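Local coordinates for glideosome-associated protein 50 (Plasmodium falciparum 3D7, PDB 3TGH) that is part of the glideosome of parasite gliding and host-cell invasion and is thought to assemble and anchor that complex at the inner membrane complex, on a purple-acid-phosphatase fold, at residues V278-L281 with I286-K289; K50-P55 with L93-G98; D158-V161 with N165-Y168; H129-F134 with S184-I189. All coordinates share one frame; numbering follows the deposited sequence. Where two conformers were deposited one is given.

Contact 1: V278-L281 with I286-K289; sequences VHEL and IVTK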
loop_
_atom_site.group_PDB
_atom_site.type_symbol
_atom_site.label_atom_id
_atom_site.label_comp_id
_atom_site.label_asym_id
_atom_site.label_seq_id
_atom_site.Cartn_x
_atom_site.Cartn_y
_atom_site.Cartn_z
ATOM N N VAL A 278 -8.702 7.619 -1.805
ATOM C CA VAL A 278 -9.668 6.973 -0.937
ATOM C C VAL A 278 -10.344 5.861 -1.743
ATOM O O VAL A 278 -10.745 6.067 -2.891
ATOM C CB VAL A 278 -10.698 7.972 -0.395
ATOM C CG1 VAL A 278 -11.735 7.246 0.459
ATOM C CG2 VAL A 278 -9.993 9.059 0.416
ATOM N N HIS A 279 -10.451 4.680 -1.143
ATOM C CA HIS A 279 -10.949 3.497 -1.837
ATOM C C HIS A 279 -12.155 2.973 -1.086
ATOM O O HIS A 279 -12.161 2.967 0.139
ATOM C CB HIS A 279 -9.893 2.395 -1.894
ATOM C CG HIS A 279 -8.539 2.856 -2.329
ATOM N ND1 HIS A 279 -8.110 2.783 -3.634
ATOM C CD2 HIS A 279 -7.506 3.373 -1.620
ATOM C CE1 HIS A 279 -6.871 3.240 -3.715
ATOM N NE2 HIS A 279 -6.483 3.605 -2.506
ATOM N N GLU A 280 -13.157 2.526 -1.832
ATOM C CA GLU A 280 -14.390 2.000 -1.259
ATOM C C GLU A 280 -14.679 0.612 -1.853
ATOM O O GLU A 280 -14.849 0.475 -3.067
ATOM C CB GLU A 280 -15.554 2.964 -1.543
ATOM C CG GLU A 280 -15.303 4.424 -1.100
ATOM C CD GLU A 280 -16.311 5.439 -1.660
ATOM O OE1 GLU A 280 -17.168 5.081 -2.499
ATOM O OE2 GLU A 280 -16.233 6.619 -1.258
ATOM N N LEU A 281 -14.720 -0.411 -1.002
ATOM C CA LEU A 281 -15.093 -1.765 -1.425
ATOM C C LEU A 281 -16.569 -1.959 -1.116
ATOM O O LEU A 281 -17.014 -1.651 -0.007
ATOM C CB LEU A 281 -14.290 -2.830 -0.682
ATOM C CG LEU A 281 -12.869 -3.157 -1.149
ATOM C CD1 LEU A 281 -12.058 -1.923 -1.386
ATOM C CD2 LEU A 281 -12.196 -4.066 -0.126
ATOM N N ILE A 286 -14.876 -1.927 -6.557
ATOM C CA ILE A 286 -13.980 -0.979 -5.909
ATOM C C ILE A 286 -14.058 0.374 -6.599
ATOM O O ILE A 286 -13.864 0.469 -7.814
ATOM C CB ILE A 286 -12.517 -1.440 -5.952
ATOM C CG1 ILE A 286 -12.397 -2.881 -5.455
ATOM C CG2 ILE A 286 -11.652 -0.489 -5.103
ATOM C CD1 ILE A 286 -10.985 -3.413 -5.452
ATOM N N VAL A 287 -14.359 1.407 -5.820
ATOM C CA VAL A 287 -14.327 2.781 -6.302
ATOM C C VAL A 287 -13.122 3.456 -5.661
ATOM O O VAL A 287 -12.985 3.452 -4.436
ATOM C CB VAL A 287 -15.615 3.547 -5.933
ATOM C CG1 VAL A 287 -15.517 5.000 -6.373
ATOM C CG2 VAL A 287 -16.834 2.886 -6.566
ATOM N N THR A 288 -12.245 4.012 -6.493
ATOM C CA THR A 288 -11.078 4.734 -6.026
ATOM C C THR A 288 -11.222 6.205 -6.399
ATOM O O THR A 288 -11.482 6.530 -7.559
ATOM C CB THR A 288 -9.791 4.167 -6.654
ATOM O OG1 THR A 288 -9.606 2.814 -6.216
ATOM C CG2 THR A 288 -8.574 5.003 -6.257
ATOM N N LYS A 289 -11.078 7.082 -5.409
ATOM C CA LYS A 289 -11.120 8.522 -5.627
ATOM C C LYS A 289 -9.738 9.130 -5.414
ATOM O O LYS A 289 -9.113 8.962 -4.351
ATOM C CB LYS A 289 -12.133 9.181 -4.689
ATOM C CG LYS A 289 -13.579 8.819 -4.985
ATOM C CD LYS A 289 -14.513 9.416 -3.945
ATOM C CE LYS A 289 -15.911 8.811 -4.015
ATOM N NZ LYS A 289 -16.790 9.306 -2.907
#
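With CG set anti to the carbonyl carbon (chi1 -47°), H279 swings its imidazole alongside T288, whose OG1 takes the equivalent position. The two side chains run the same way, and H279 ND1 meets T288 OG1 at 3.0 Å, near the ring plane; either atom could be the donor. NE2 of the same ring bonds to S8 OG, and bonds at both ring nitrogens fix the rotation of the imidazole. On the other side of the sheet, E280 and K289 extend beyond V287 until, in one of the two conformers of E280, its OE2 and K289 NZ form a salt bridge of 3.2 Å, the ammonium approaching on the syn side but 27° out of the carboxylate plane. E33 is a second anion for K289. The backbones illustrate the antiparallel hairpin: V278–K289 and E280–V287 are hydrogen-bonded pairs, H279–T288 and L281–I286 non-hydrogen-bonded ones, and K289 N to V278 O is short and nearly straight (2.7 Å, 177°). L281 CD1 lies 4.0 Å from I286 CG2. This hairpin sits inside a mixed sheet between strands 4-8 and 297-305, while from the second sheet strand 228-231 meets H279, 192-196 meets L281, and both meet I286.

Contact 2: K50-P55 with L93-G98; sequences KGLNDP and LLKGQG. With SO4 (sulfate ion), chain B.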
loop_
_atom_site.group_PDB
_atom_site.type_symbol
_atom_site.label_atom_id
_atom_site.label_comp_id
_atom_site.label_asym_id
_atom_site.label_seq_id
_atom_site.Cartn_x
_atom_site.Cartn_y
_atom_site.Cartn_z
ATOM N N LYS A 50 16.887 7.601 11.450
ATOM C CA LYS A 50 18.183 7.222 12.011
ATOM C C LYS A 50 18.069 6.216 13.149
ATOM O O LYS A 50 19.061 5.601 13.526
ATOM C CB LYS A 50 18.917 8.460 12.517
ATOM C CG LYS A 50 19.339 9.416 11.414
ATOM C CD LYS A 50 20.035 10.632 11.996
ATOM C CE LYS A 50 20.560 11.553 10.898
ATOM N NZ LYS A 50 21.300 12.711 11.465
ATOM N N GLY A 51 16.863 6.056 13.691
ATOM C CA GLY A 51 16.632 5.152 14.805
ATOM C C GLY A 51 15.242 5.320 15.393
ATOM O O GLY A 51 14.423 6.089 14.880
ATOM N N LEU A 52 14.993 4.599 16.479
ATOM C CA LEU A 52 13.695 4.610 17.163
ATOM C C LEU A 52 13.332 5.978 17.741
ATOM O O LEU A 52 12.159 6.339 17.808
ATOM C CB LEU A 52 13.697 3.582 18.298
ATOM C CG LEU A 52 13.636 2.111 17.916
ATOM C CD1 LEU A 52 13.965 1.250 19.143
ATOM C CD2 LEU A 52 12.259 1.774 17.360
ATOM N N ASN A 53 14.345 6.730 18.164
ATOM C CA ASN A 53 14.137 8.022 18.803
ATOM C C ASN A 53 14.511 9.226 17.930
ATOM O O ASN A 53 14.651 10.342 18.432
ATOM C CB ASN A 53 14.888 8.038 20.137
ATOM C CG ASN A 53 14.383 6.972 21.080
ATOM O OD1 ASN A 53 13.223 6.996 21.469
ATOM N ND2 ASN A 53 15.234 6.011 21.422
ATOM N N ASP A 54 14.660 8.998 16.626
ATOM C CA ASP A 54 14.842 10.078 15.658
ATOM C C ASP A 54 13.682 11.071 15.830
ATOM O O ASP A 54 12.517 10.661 15.819
ATOM C CB ASP A 54 14.849 9.493 14.233
ATOM C CG ASP A 54 15.273 10.499 13.163
ATOM O OD1 ASP A 54 15.092 11.719 13.352
ATOM O OD2 ASP A 54 15.782 10.057 12.106
ATOM N N PRO A 55 13.991 12.374 16.015
ATOM C CA PRO A 55 12.947 13.408 16.050
ATOM C C PRO A 55 11.987 13.365 14.855
ATOM O O PRO A 55 10.843 13.820 14.969
ATOM C CB PRO A 55 13.749 14.713 16.027
ATOM C CG PRO A 55 15.036 14.366 16.672
ATOM C CD PRO A 55 15.324 12.934 16.315
ATOM N N LEU A 93 10.786 -1.317 11.467
ATOM C CA LEU A 93 10.247 -2.640 11.779
ATOM C C LEU A 93 9.905 -2.759 13.272
ATOM O O LEU A 93 8.816 -3.237 13.642
ATOM C CB LEU A 93 11.252 -3.714 11.349
ATOM C CG LEU A 93 10.868 -5.175 11.584
ATOM C CD1 LEU A 93 9.755 -5.583 10.637
ATOM C CD2 LEU A 93 12.085 -6.093 11.433
ATOM N N LEU A 94 10.817 -2.321 14.136
ATOM C CA LEU A 94 10.589 -2.426 15.575
ATOM C C LEU A 94 9.412 -1.557 16.021
ATOM O O LEU A 94 8.632 -1.959 16.892
ATOM C CB LEU A 94 11.857 -2.078 16.356
ATOM C CG LEU A 94 12.996 -3.090 16.218
ATOM C CD1 LEU A 94 14.261 -2.544 16.868
ATOM C CD2 LEU A 94 12.613 -4.458 16.801
ATOM N N LYS A 95 9.272 -0.381 15.421
ATOM C CA LYS A 95 8.085 0.447 15.652
ATOM C C LYS A 95 6.829 -0.284 15.173
ATOM O O LYS A 95 5.754 -0.145 15.760
ATOM C CB LYS A 95 8.208 1.777 14.907
ATOM C CG LYS A 95 9.129 2.769 15.568
ATOM C CD LYS A 95 8.373 3.829 16.337
ATOM C CE LYS A 95 9.333 4.817 16.970
ATOM N NZ LYS A 95 8.631 5.888 17.728
ATOM N N GLY A 96 6.978 -1.050 14.090
ATOM C CA GLY A 96 5.860 -1.750 13.441
ATOM C C GLY A 96 5.285 -2.941 14.181
ATOM O O GLY A 96 4.225 -3.457 13.794
ATOM N N GLN A 97 5.992 -3.377 15.228
ATOM C CA GLN A 97 5.502 -4.389 16.159
ATOM C C GLN A 97 4.691 -3.704 17.261
ATOM O O GLN A 97 3.479 -3.905 17.367
ATOM C CB GLN A 97 6.652 -5.179 16.820
ATOM C CG GLN A 97 7.843 -5.512 15.946
ATOM C CD GLN A 97 7.496 -6.456 14.827
ATOM O OE1 GLN A 97 7.011 -7.565 15.061
ATOM N NE2 GLN A 97 7.754 -6.030 13.600
ATOM N N GLY A 98 5.375 -2.889 18.069
ATOM C CA GLY A 98 4.789 -2.288 19.271
ATOM C C GLY A 98 5.170 -3.054 20.524
ATOM O O GLY A 98 6.347 -3.142 20.874
HETATM S S SO4 B . 17.989 5.428 18.894
HETATM O O1 SO4 B . 17.460 5.577 20.249
HETATM O O2 SO4 B . 19.405 5.116 18.979
HETATM O O3 SO4 B . 17.288 4.344 18.213
HETATM O O4 SO4 B . 17.790 6.674 18.163
#
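K95 comes to the carbonyl of L52 with a carbon in the lead: K95 CE is 3.3 Å from L52 O, whereas K95 NZ stays 3.6 Å from that oxygen and makes no hydrogen bond to it. The motif on one side is a type I beta turn, G51 to D54, in the loop before helix 56-62; on the other is helix 89-97. The L52 and K95 side chains slide past each other in opposite directions, and the leucine's CD2 methyl meets the lysine's CG at 3.7 Å. L52 CD2 also lies 4.0 Å from L94 CB, crossing the L94 side chain at about a right angle. K95 is bent at its second torsion (chi2 -101°), which turns the rest of the chain toward the L52 carbonyl. The lysine also has a cation-pi partner in W57 of helix 56-62. The loop is braced from within: D54 OD2 accepts from K50 N through its anti lone pair, and D54 OD1 caps A56 N at the start of that helix. The touching residues lie at or near the surface, and the turn has trapped a sulfate, probably from the crystallisation liquor. Its bonds come from L52 and N53 of the turn. L52 N gives a hydrogen bond to sulfate O3, N53 N a weak one to O4, and N53 ND2 a short one, 2.6 Å, to sulfate O1.

Contact 3: D158-V161 with N165-Y168; sequences DTWV and NFPY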
loop_
_atom_site.group_PDB
_atom_site.type_symbol
_atom_site.label_atom_id
_atom_site.label_comp_id
_atom_site.label_asym_id
_atom_site.label_seq_id
_atom_site.Cartn_x
_atom_site.Cartn_y
_atom_site.Cartn_z
ATOM N N ASP A 158 7.575 -5.975 -0.065
ATOM C CA ASP A 158 8.751 -5.137 -0.104
ATOM C C ASP A 158 9.407 -5.349 -1.452
ATOM O O ASP A 158 10.049 -6.374 -1.688
ATOM C CB ASP A 158 9.727 -5.466 1.013
ATOM C CG ASP A 158 10.834 -4.440 1.105
ATOM O OD1 ASP A 158 11.527 -4.232 0.095
ATOM O OD2 ASP A 158 10.979 -3.804 2.157
ATOM N N THR A 159 9.249 -4.373 -2.334
ATOM C CA THR A 159 9.742 -4.524 -3.692
ATOM C C THR A 159 11.270 -4.477 -3.801
ATOM O O THR A 159 11.817 -4.918 -4.815
ATOM C CB THR A 159 9.089 -3.514 -4.657
ATOM O OG1 THR A 159 9.169 -2.193 -4.125
ATOM C CG2 THR A 159 7.626 -3.869 -4.894
ATOM N N TRP A 160 11.964 -3.962 -2.788
ATOM C CA TRP A 160 13.420 -4.012 -2.805
ATOM C C TRP A 160 13.923 -5.400 -2.414
ATOM O O TRP A 160 14.838 -5.934 -3.048
ATOM C CB TRP A 160 14.061 -2.920 -1.946
ATOM C CG TRP A 160 15.527 -2.885 -2.181
ATOM C CD1 TRP A 160 16.152 -2.648 -3.380
ATOM C CD2 TRP A 160 16.568 -3.149 -1.233
ATOM N NE1 TRP A 160 17.510 -2.739 -3.227
ATOM C CE2 TRP A 160 17.798 -3.033 -1.921
ATOM C CE3 TRP A 160 16.588 -3.444 0.133
ATOM C CZ2 TRP A 160 19.029 -3.236 -1.297
ATOM C CZ3 TRP A 160 17.813 -3.622 0.759
ATOM C CH2 TRP A 160 19.019 -3.515 0.042
ATOM N N VAL A 161 13.315 -5.993 -1.385
ATOM C CA VAL A 161 13.616 -7.387 -1.012
ATOM C C VAL A 161 13.409 -8.356 -2.180
ATOM O O VAL A 161 14.195 -9.292 -2.361
ATOM C CB VAL A 161 12.766 -7.854 0.187
ATOM C CG1 VAL A 161 13.004 -9.339 0.470
ATOM C CG2 VAL A 161 13.093 -7.023 1.420
ATOM N N ASN A 165 18.851 -6.776 -6.372
ATOM C CA ASN A 165 19.876 -6.074 -5.582
ATOM C C ASN A 165 19.906 -6.457 -4.101
ATOM O O ASN A 165 20.889 -6.187 -3.410
ATOM C CB ASN A 165 19.733 -4.557 -5.712
ATOM C CG ASN A 165 20.275 -4.033 -7.033
ATOM O OD1 ASN A 165 21.030 -4.718 -7.712
ATOM N ND2 ASN A 165 19.894 -2.818 -7.391
ATOM N N PHE A 166 18.845 -7.081 -3.612
ATOM C CA PHE A 166 18.814 -7.498 -2.216
ATOM C C PHE A 166 19.877 -8.567 -1.978
ATOM O O PHE A 166 19.893 -9.600 -2.652
ATOM C CB PHE A 166 17.440 -8.012 -1.825
ATOM C CG PHE A 166 17.237 -8.095 -0.346
ATOM C CD1 PHE A 166 17.093 -6.942 0.403
ATOM C CD2 PHE A 166 17.216 -9.319 0.299
ATOM C CE1 PHE A 166 16.921 -7.005 1.771
ATOM C CE2 PHE A 166 17.035 -9.388 1.673
ATOM C CZ PHE A 166 16.891 -8.237 2.406
ATOM N N PRO A 167 20.794 -8.306 -1.037
ATOM C CA PRO A 167 21.987 -9.142 -0.932
ATOM C C PRO A 167 21.801 -10.477 -0.208
ATOM O O PRO A 167 22.650 -11.360 -0.358
ATOM C CB PRO A 167 22.948 -8.254 -0.147
ATOM C CG PRO A 167 22.075 -7.447 0.716
ATOM C CD PRO A 167 20.860 -7.151 -0.124
ATOM N N TYR A 168 20.734 -10.618 0.580
ATOM C CA TYR A 168 20.453 -11.872 1.294
ATOM C C TYR A 168 19.528 -12.744 0.450
ATOM O O TYR A 168 18.309 -12.522 0.421
ATOM C CB TYR A 168 19.784 -11.614 2.644
ATOM C CG TYR A 168 20.665 -11.034 3.718
ATOM C CD1 TYR A 168 21.572 -11.834 4.417
ATOM C CD2 TYR A 168 20.559 -9.697 4.078
ATOM C CE1 TYR A 168 22.368 -11.299 5.414
ATOM C CE2 TYR A 168 21.346 -9.157 5.072
ATOM C CZ TYR A 168 22.249 -9.962 5.737
ATOM O OH TYR A 168 23.025 -9.413 6.727
#
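Next to the metal-binding H172, the loop between strand 148-156 and helix 169-189 folds back on itself, and W160 and F166 meet where its two arms close. Their rings form an offset edge-to-face pair: the edge of F166 is directed at a face of the W160 six-membered ring, with centroids 5.2 Å apart and planes at 84°. The touching atom is F166 CD1, 3.4 Å from W160 CZ3 and displaced toward the rim of the indole. Both rings are placed by first torsions that set CG anti to the backbone N, chi1 -171° in W160 and -164° in F166. A face of the phenyl ring is covered by V161, whose CA makes a CH-pi contact 4.1 Å from the F166 centroid, while V161 CG2 lies 3.8 Å from F166 CE1. The start of the loop is an Asx motif: D158 OD1 accepts a nearly straight bond of 2.9 Å from V161 N, which arrives from above the carboxylate plane, and a weak one from W160 N. D158 OD2 takes a bond from W85, so the aspartate ties the first arm to a neighbouring helix. V161 O in turn bonds to H172 ND1, a second-shell bond consistent with the carbonyl positioning the metal-binding imidazole. F166 also packs on that histidine. P167 CD lies 4.1 Å from W160 CH2, and at the five-membered ring N165 CB is 3.8 Å from W160 NE1.

Contact 4: H129-F134 with S184-I189; sequences HYFTHF and SVAKKI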
loop_
_atom_site.group_PDB
_atom_site.type_symbol
_atom_site.label_atom_id
_atom_site.label_comp_id
_atom_site.label_asym_id
_atom_site.label_seq_id
_atom_site.Cartn_x
_atom_site.Cartn_y
_atom_site.Cartn_z
ATOM N N HIS A 129 0.525 -9.769 5.450
ATOM C CA HIS A 129 -0.837 -9.741 4.911
ATOM C C HIS A 129 -1.819 -9.365 5.994
ATOM O O HIS A 129 -1.513 -9.477 7.181
ATOM C CB HIS A 129 -1.216 -11.104 4.336
ATOM C CG HIS A 129 -0.941 -12.233 5.273
ATOM N ND1 HIS A 129 0.208 -12.988 5.206
ATOM C CD2 HIS A 129 -1.630 -12.691 6.347
ATOM C CE1 HIS A 129 0.194 -13.894 6.167
ATOM N NE2 HIS A 129 -0.913 -13.738 6.871
ATOM N N TYR A 130 -2.995 -8.927 5.558
ATOM C CA TYR A 130 -4.108 -8.578 6.432
ATOM C C TYR A 130 -5.382 -9.017 5.715
ATOM O O TYR A 130 -5.705 -8.529 4.635
ATOM C CB TYR A 130 -4.114 -7.071 6.698
ATOM C CG TYR A 130 -5.351 -6.543 7.392
ATOM C CD1 TYR A 130 -5.699 -6.979 8.665
ATOM C CD2 TYR A 130 -6.157 -5.573 6.784
ATOM C CE1 TYR A 130 -6.835 -6.485 9.312
ATOM C CE2 TYR A 130 -7.292 -5.075 7.421
ATOM C CZ TYR A 130 -7.623 -5.535 8.682
ATOM O OH TYR A 130 -8.741 -5.037 9.311
ATOM N N PHE A 131 -6.079 -9.979 6.301
ATOM C CA PHE A 131 -7.322 -10.482 5.735
ATOM C C PHE A 131 -8.451 -9.959 6.589
ATOM O O PHE A 131 -8.386 -10.031 7.817
ATOM C CB PHE A 131 -7.346 -12.009 5.754
ATOM C CG PHE A 131 -6.585 -12.649 4.631
ATOM C CD1 PHE A 131 -5.200 -12.576 4.580
ATOM C CD2 PHE A 131 -7.251 -13.354 3.639
ATOM C CE1 PHE A 131 -4.495 -13.169 3.538
ATOM C CE2 PHE A 131 -6.550 -13.956 2.602
ATOM C CZ PHE A 131 -5.174 -13.868 2.553
ATOM N N THR A 132 -9.485 -9.436 5.944
ATOM C CA THR A 132 -10.631 -8.906 6.653
ATOM C C THR A 132 -11.918 -9.213 5.882
ATOM O O THR A 132 -11.892 -9.877 4.845
ATOM C CB THR A 132 -10.468 -7.394 6.922
ATOM O OG1 THR A 132 -11.495 -6.952 7.820
ATOM C CG2 THR A 132 -10.498 -6.582 5.616
ATOM N N HIS A 133 -13.041 -8.758 6.418
ATOM C CA HIS A 133 -14.339 -9.014 5.809
ATOM C C HIS A 133 -15.344 -7.959 6.241
ATOM O O HIS A 133 -15.143 -7.274 7.247
ATOM C CB HIS A 133 -14.846 -10.399 6.209
ATOM C CG HIS A 133 -15.023 -10.566 7.687
ATOM N ND1 HIS A 133 -16.250 -10.459 8.304
ATOM C CD2 HIS A 133 -14.126 -10.805 8.672
ATOM C CE1 HIS A 133 -16.103 -10.636 9.605
ATOM N NE2 HIS A 133 -14.824 -10.847 9.855
ATOM N N PHE A 134 -16.419 -7.831 5.467
ATOM C CA PHE A 134 -17.525 -6.942 5.816
ATOM C C PHE A 134 -18.839 -7.499 5.280
ATOM O O PHE A 134 -18.840 -8.318 4.361
ATOM C CB PHE A 134 -17.267 -5.518 5.306
ATOM C CG PHE A 134 -17.153 -5.404 3.804
ATOM C CD1 PHE A 134 -18.239 -4.991 3.043
ATOM C CD2 PHE A 134 -15.958 -5.686 3.156
ATOM C CE1 PHE A 134 -18.136 -4.869 1.656
ATOM C CE2 PHE A 134 -15.847 -5.567 1.766
ATOM C CZ PHE A 134 -16.933 -5.160 1.022
ATOM N N SER A 184 -2.032 -17.696 -3.245
ATOM C CA SER A 184 -2.695 -18.999 -3.343
ATOM C C SER A 184 -3.887 -19.123 -2.391
ATOM O O SER A 184 -4.917 -19.697 -2.749
ATOM C CB SER A 184 -1.699 -20.123 -3.059
ATOM O OG SER A 184 -2.305 -21.386 -3.250
ATOM N N VAL A 185 -3.744 -18.584 -1.186
ATOM C CA VAL A 185 -4.837 -18.572 -0.210
ATOM C C VAL A 185 -5.899 -17.551 -0.612
ATOM O O VAL A 185 -7.091 -17.860 -0.610
ATOM C CB VAL A 185 -4.327 -18.288 1.214
ATOM C CG1 VAL A 185 -5.494 -18.072 2.185
ATOM C CG2 VAL A 185 -3.435 -19.430 1.694
ATOM N N ALA A 186 -5.472 -16.344 -0.979
ATOM C CA ALA A 186 -6.398 -15.275 -1.354
ATOM C C ALA A 186 -7.323 -15.703 -2.491
ATOM O O ALA A 186 -8.510 -15.368 -2.486
ATOM C CB ALA A 186 -5.629 -13.998 -1.733
ATOM N N LYS A 187 -6.774 -16.444 -3.456
ATOM C CA LYS A 187 -7.548 -17.023 -4.568
ATOM C C LYS A 187 -8.737 -17.854 -4.109
ATOM O O LYS A 187 -9.774 -17.893 -4.775
ATOM C CB LYS A 187 -6.660 -17.940 -5.424
ATOM C CG LYS A 187 -5.789 -17.223 -6.403
ATOM C CD LYS A 187 -4.675 -18.118 -6.931
ATOM C CE LYS A 187 -5.189 -19.147 -7.911
ATOM N NZ LYS A 187 -4.064 -19.931 -8.495
ATOM N N LYS A 188 -8.566 -18.540 -2.986
ATOM C CA LYS A 188 -9.573 -19.462 -2.480
ATOM C C LYS A 188 -10.594 -18.804 -1.549
ATOM O O LYS A 188 -11.705 -19.312 -1.412
ATOM C CB LYS A 188 -8.886 -20.615 -1.744
ATOM C CG LYS A 188 -7.986 -21.483 -2.619
ATOM C CD LYS A 188 -8.798 -22.396 -3.530
ATOM C CE LYS A 188 -8.018 -23.643 -3.920
ATOM N NZ LYS A 188 -8.861 -24.599 -4.694
ATOM N N ILE A 189 -10.237 -17.693 -0.900
ATOM C CA ILE A 189 -11.113 -17.131 0.146
ATOM C C ILE A 189 -11.440 -15.634 0.061
ATOM O O ILE A 189 -12.280 -15.156 0.822
ATOM C CB ILE A 189 -10.573 -17.454 1.569
ATOM C CG1 ILE A 189 -9.283 -16.692 1.869
ATOM C CG2 ILE A 189 -10.367 -18.965 1.725
ATOM C CD1 ILE A 189 -8.743 -16.956 3.269
#
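Strand 128-136, at the border of one of the two central sheets, packs against the last turns of helix 169-189, and between residues 129-134 and 184-189 a single aromatic side chain, F131, makes every contact. Over the short segments the strand and helix run almost parallel, 6° apart, with their axes 11.4 Å from each other. Such a gap is spanned by length of side chain: F131 points from the strand toward the helix and enters among V185, A186 and I189. Its CG stands anti to the carbonyl carbon (chi1 -81°), and the outer end of the ring does the touching. F131 CE2 comes to 3.8 Å from I189 CD1, whose side chain crosses the phenylalanine at about a right angle. A186, with only a methyl group, is met at its CA, 4.2 Å from F131 CE2 at the ring edge and near its plane. F131 CZ completes the set, 4.2 Å from V185 CG1. I189 adopts a less common first torsion (chi1 69°), with CG1 between the backbone N and the carbonyl carbon; this brings CG1 as well as CD1 within 3.9 Å of F131 CE2. No polar group joins the two segments, though H129 bonds to Q182 earlier in the helix, and the helix residues that touch the ring are buried. A153 of the adjacent strand 148-156 packs on both F131 and A186, while L324 adds apolar cover to F131 and V185. A helix laid on a sheet's outer face through apolar side chains is the layered alpha/beta-sandwich arrangement of the calcineurin-like metallophosphoesterase fold.

How the contacts relate
Contacts 1 and 4 are buried, contact 2 lies on the surface, and contact 3 is intermediate. Contact 1 belongs to one central sheet and contact 4 to the other; they touch where L281 O packs on F134 CZ at 3.7 Å. Contacts 3 and 4 share an element, since the loop of contact 3 leads into helix 169-189, whose far end contact 4 holds. Chemistry follows place: backbone hydrogen bonds and a salt bridge pair the strands of contact 1, ring packing near a metal-binding histidine dominates contact 3, purely apolar touches join helix to sheet in contact 4, and contact 2 relies on sparse aliphatic contact beside a trapped anion.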